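Side-chain contact in hydrogenase 3 maturation protease (Escherichia coli, PDB 2E85), which cleaves a 32-residue peptide from the C-terminus of the precursor of HycE, the large subunit of hydrogenase 3, during its maturation: residues M95-N98 and Y99-Q103. The protein carries 1 engineered substitution. Numbering follows the deposited sequence.
Sequences MPLN and YLIDQ. With CA (calcium ion), chain G.
Asn98 and Asp102 meet one turn apart through their first torsions: chi1 of 81° puts CG of Asn98 between its backbone N and carbonyl carbon, while chi1 of -63° on Asp102, CG anti to its own carbonyl carbon, turns the carboxylate back to the amide. The amide stands out from the helix, the carboxylate reaches back to it, and Asn98 ND2 donates to Asp102 OD2 at 3.1 Å, a fairly straight bond with the acceptor near the amide plane. ND2 meets OD2 from above the carboxylate plane, the two flat groups being turned 69° apart. The backbone repeats the link, Asp102 N to Asn98 O at 2.8 Å. The other end of the amide is used too, since Asn98 OD1 accepts from Arg54 of the second subunit; an alanine here would probably leave that arginine and Asp102 OD2 each short of a partner. Asparagine suits the place by offering a donor and an acceptor from one small group. Beside it, the Tyr99 ring turns its edge to ND2, and its hydroxyl bonds to Asp107 of the second subunit. Tyr99 N donates to Pro96 O at 3.1 Å from above the carbonyl plane, and Pro96 CG lies 4.2 Å from Tyr99 CD1. On another side Leu97 CG packs on Ile101 CG1 at 4.0 Å, branched apolar chains suited to lying against Phe113 of strand 111-116. Further along, Gln103 OE1 binds a calcium ion at 2.3 Å, with Glu106 of the same chain and Asp102 of the second subunit also on the metal. Asp102 thus has two roles, OD2 taking the amide and OD1 serving calcium, on a helix face that meets the second copy in the crystal through polar bonds and metal as well as apolar packing.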
ATOM      1  N   MET B  95       5.906  -1.752  -1.311  1.00 13.32           N
ATOM      2  CA  MET B  95       4.925  -1.871  -0.240  1.00 13.39           C
ATOM      3  C   MET B  95       4.843  -3.346   0.172  1.00 13.80           C
ATOM      4  O   MET B  95       4.759  -4.225  -0.697  1.00 12.13           O
ATOM      5  CB  MET B  95       3.574  -1.287  -0.700  1.00 13.22           C
ATOM      6  CG  MET B  95       2.330  -2.065  -0.522  1.00 15.72           C
ATOM      7  SD  MET B  95       1.000  -0.891  -0.114  1.00 14.69           S
ATOM      8  CE  MET B  95       1.876  -0.421   1.424  1.00 11.80           C
ATOM      9  N   PRO B  96       4.875  -3.628   1.486  1.00 13.60           N
ATOM     10  CA  PRO B  96       4.702  -5.039   1.865  1.00 14.21           C
ATOM     11  C   PRO B  96       3.314  -5.566   1.489  1.00 13.73           C
ATOM     12  O   PRO B  96       2.288  -4.973   1.813  1.00 12.48           O
ATOM     13  CB  PRO B  96       4.916  -5.042   3.385  1.00 14.63           C
ATOM     14  CG  PRO B  96       4.824  -3.624   3.810  1.00 14.97           C
ATOM     15  CD  PRO B  96       5.113  -2.754   2.644  1.00 14.95           C
ATOM     16  N   LEU B  97       3.286  -6.674   0.765  1.00 13.97           N
ATOM     17  CA  LEU B  97       2.013  -7.159   0.246  1.00 14.72           C
ATOM     18  C   LEU B  97       1.000  -7.506   1.347  1.00 14.95           C
ATOM     19  O   LEU B  97      -0.207  -7.373   1.134  1.00 15.22           O
ATOM     20  CB  LEU B  97       2.233  -8.358  -0.679  1.00 14.20           C
ATOM     21  CG  LEU B  97       0.995  -8.885  -1.398  1.00 16.44           C
ATOM     22  CD1 LEU B  97       0.320  -7.838  -2.260  1.00 16.38           C
ATOM     23  CD2 LEU B  97       1.341 -10.101  -2.213  1.00 17.24           C
ATOM     24  N   ASN B  98       1.480  -7.944   2.511  1.00 15.56           N
ATOM     25  CA  ASN B  98       0.583  -8.331   3.597  1.00 17.24           C
ATOM     26  C   ASN B  98      -0.290  -7.163   4.041  1.00 18.27           C
ATOM     27  O   ASN B  98      -1.419  -7.373   4.475  1.00 18.38           O
ATOM     28  CB  ASN B  98       1.336  -8.948   4.767  1.00 17.12           C
ATOM     29  CG  ASN B  98       1.955  -7.915   5.676  1.00 17.84           C
ATOM     30  OD1 ASN B  98       2.967  -7.298   5.348  1.00 17.59           O
ATOM     31  ND2 ASN B  98       1.329  -7.706   6.829  1.00 18.33           N
ATOM     32  N   TYR B  99       0.224  -5.939   3.899  1.00 18.98           N
ATOM     33  CA  TYR B  99      -0.559  -4.743   4.253  1.00 19.54           C
ATOM     34  C   TYR B  99      -1.852  -4.691   3.445  1.00 19.06           C
ATOM     35  O   TYR B  99      -2.937  -4.551   4.007  1.00 19.46           O
ATOM     36  CB  TYR B  99       0.271  -3.448   4.115  1.00 19.93           C
ATOM     37  CG  TYR B  99       0.857  -2.990   5.438  1.00 20.29           C
ATOM     38  CD1 TYR B  99       1.418  -3.909   6.316  1.00 21.84           C
ATOM     39  CD2 TYR B  99       0.811  -1.648   5.826  1.00 19.97           C
ATOM     40  CE1 TYR B  99       1.943  -3.514   7.548  1.00 22.82           C
ATOM     41  CE2 TYR B  99       1.325  -1.242   7.071  1.00 18.60           C
ATOM     42  CZ  TYR B  99       1.894  -2.178   7.917  1.00 18.83           C
ATOM     43  OH  TYR B  99       2.411  -1.820   9.142  1.00 22.93           O
ATOM     44  N   LEU B 100      -1.732  -4.856   2.132  1.00 17.29           N
ATOM     45  CA  LEU B 100      -2.888  -4.839   1.244  1.00 17.08           C
ATOM     46  C   LEU B 100      -3.806  -6.016   1.496  1.00 15.76           C
ATOM     47  O   LEU B 100      -5.011  -5.835   1.577  1.00 14.10           O
ATOM     48  CB  LEU B 100      -2.463  -4.869  -0.211  1.00 17.51           C
ATOM     49  CG  LEU B 100      -1.595  -3.723  -0.709  1.00 21.60           C
ATOM     50  CD1 LEU B 100      -0.268  -3.805   0.014  1.00 24.70           C
ATOM     51  CD2 LEU B 100      -1.393  -3.863  -2.209  1.00 23.17           C
ATOM     52  N   ILE B 101      -3.231  -7.215   1.619  1.00 14.62           N
ATOM     53  CA  ILE B 101      -4.044  -8.438   1.797  1.00 14.38           C
ATOM     54  C   ILE B 101      -4.814  -8.411   3.113  1.00 14.22           C
ATOM     55  O   ILE B 101      -6.013  -8.714   3.138  1.00 13.99           O
ATOM     56  CB  ILE B 101      -3.187  -9.737   1.766  1.00 14.92           C
ATOM     57  CG1 ILE B 101      -2.370  -9.818   0.470  1.00 17.38           C
ATOM     58  CG2 ILE B 101      -4.078 -10.986   1.938  1.00 15.25           C
ATOM     59  CD1 ILE B 101      -3.162  -9.862  -0.861  1.00 14.79           C
ATOM     60  N   ASP B 102      -4.115  -8.067   4.196  1.00 13.43           N
ATOM     61  CA  ASP B 102      -4.724  -8.060   5.528  1.00 13.47           C
ATOM     62  C   ASP B 102      -5.882  -7.050   5.590  1.00 12.44           C
ATOM     63  O   ASP B 102      -6.923  -7.323   6.202  1.00 10.80           O
ATOM     64  CB  ASP B 102      -3.680  -7.793   6.615  1.00 14.56           C
ATOM     65  CG  ASP B 102      -2.597  -8.880   6.695  1.00 18.56           C
ATOM     66  OD1 ASP B 102      -2.722  -9.949   6.015  1.00 24.12           O
ATOM     67  OD2 ASP B 102      -1.591  -8.674   7.432  1.00 23.37           O
ATOM     68  N   GLN B 103      -5.697  -5.884   4.969  1.00 11.02           N
ATOM     69  CA  GLN B 103      -6.751  -4.850   4.938  1.00 11.27           C
ATOM     70  C   GLN B 103      -7.906  -5.243   4.038  1.00 10.93           C
ATOM     71  O   GLN B 103      -9.053  -5.000   4.366  1.00 11.92           O
ATOM     72  CB  GLN B 103      -6.187  -3.495   4.536  1.00 11.71           C
ATOM     73  CG  GLN B 103      -5.299  -2.906   5.640  1.00 13.93           C
ATOM     74  CD  GLN B 103      -6.087  -2.728   6.945  1.00 16.00           C
ATOM     75  OE1 GLN B 103      -7.154  -2.116   6.932  1.00 14.05           O
ATOM     76  NE2 GLN B 103      -5.580  -3.288   8.059  1.00 17.59           N
TER
HETATM   77 CA    CA G1005      -9.167  -2.057   8.041  1.00 20.99          CA
HETATM   78  O   HOH W   1     -10.109  -2.949   6.018  1.00 23.05           O
HETATM   79  O   HOH W   2     -11.322  -2.610   9.094  1.00 27.89           O
HETATM   80  O   HOH W   3      -9.928   0.143   7.536  1.00 36.62           O
HETATM   81  O   HOH W   4      -8.925  -0.901   6.042  1.00 49.43           O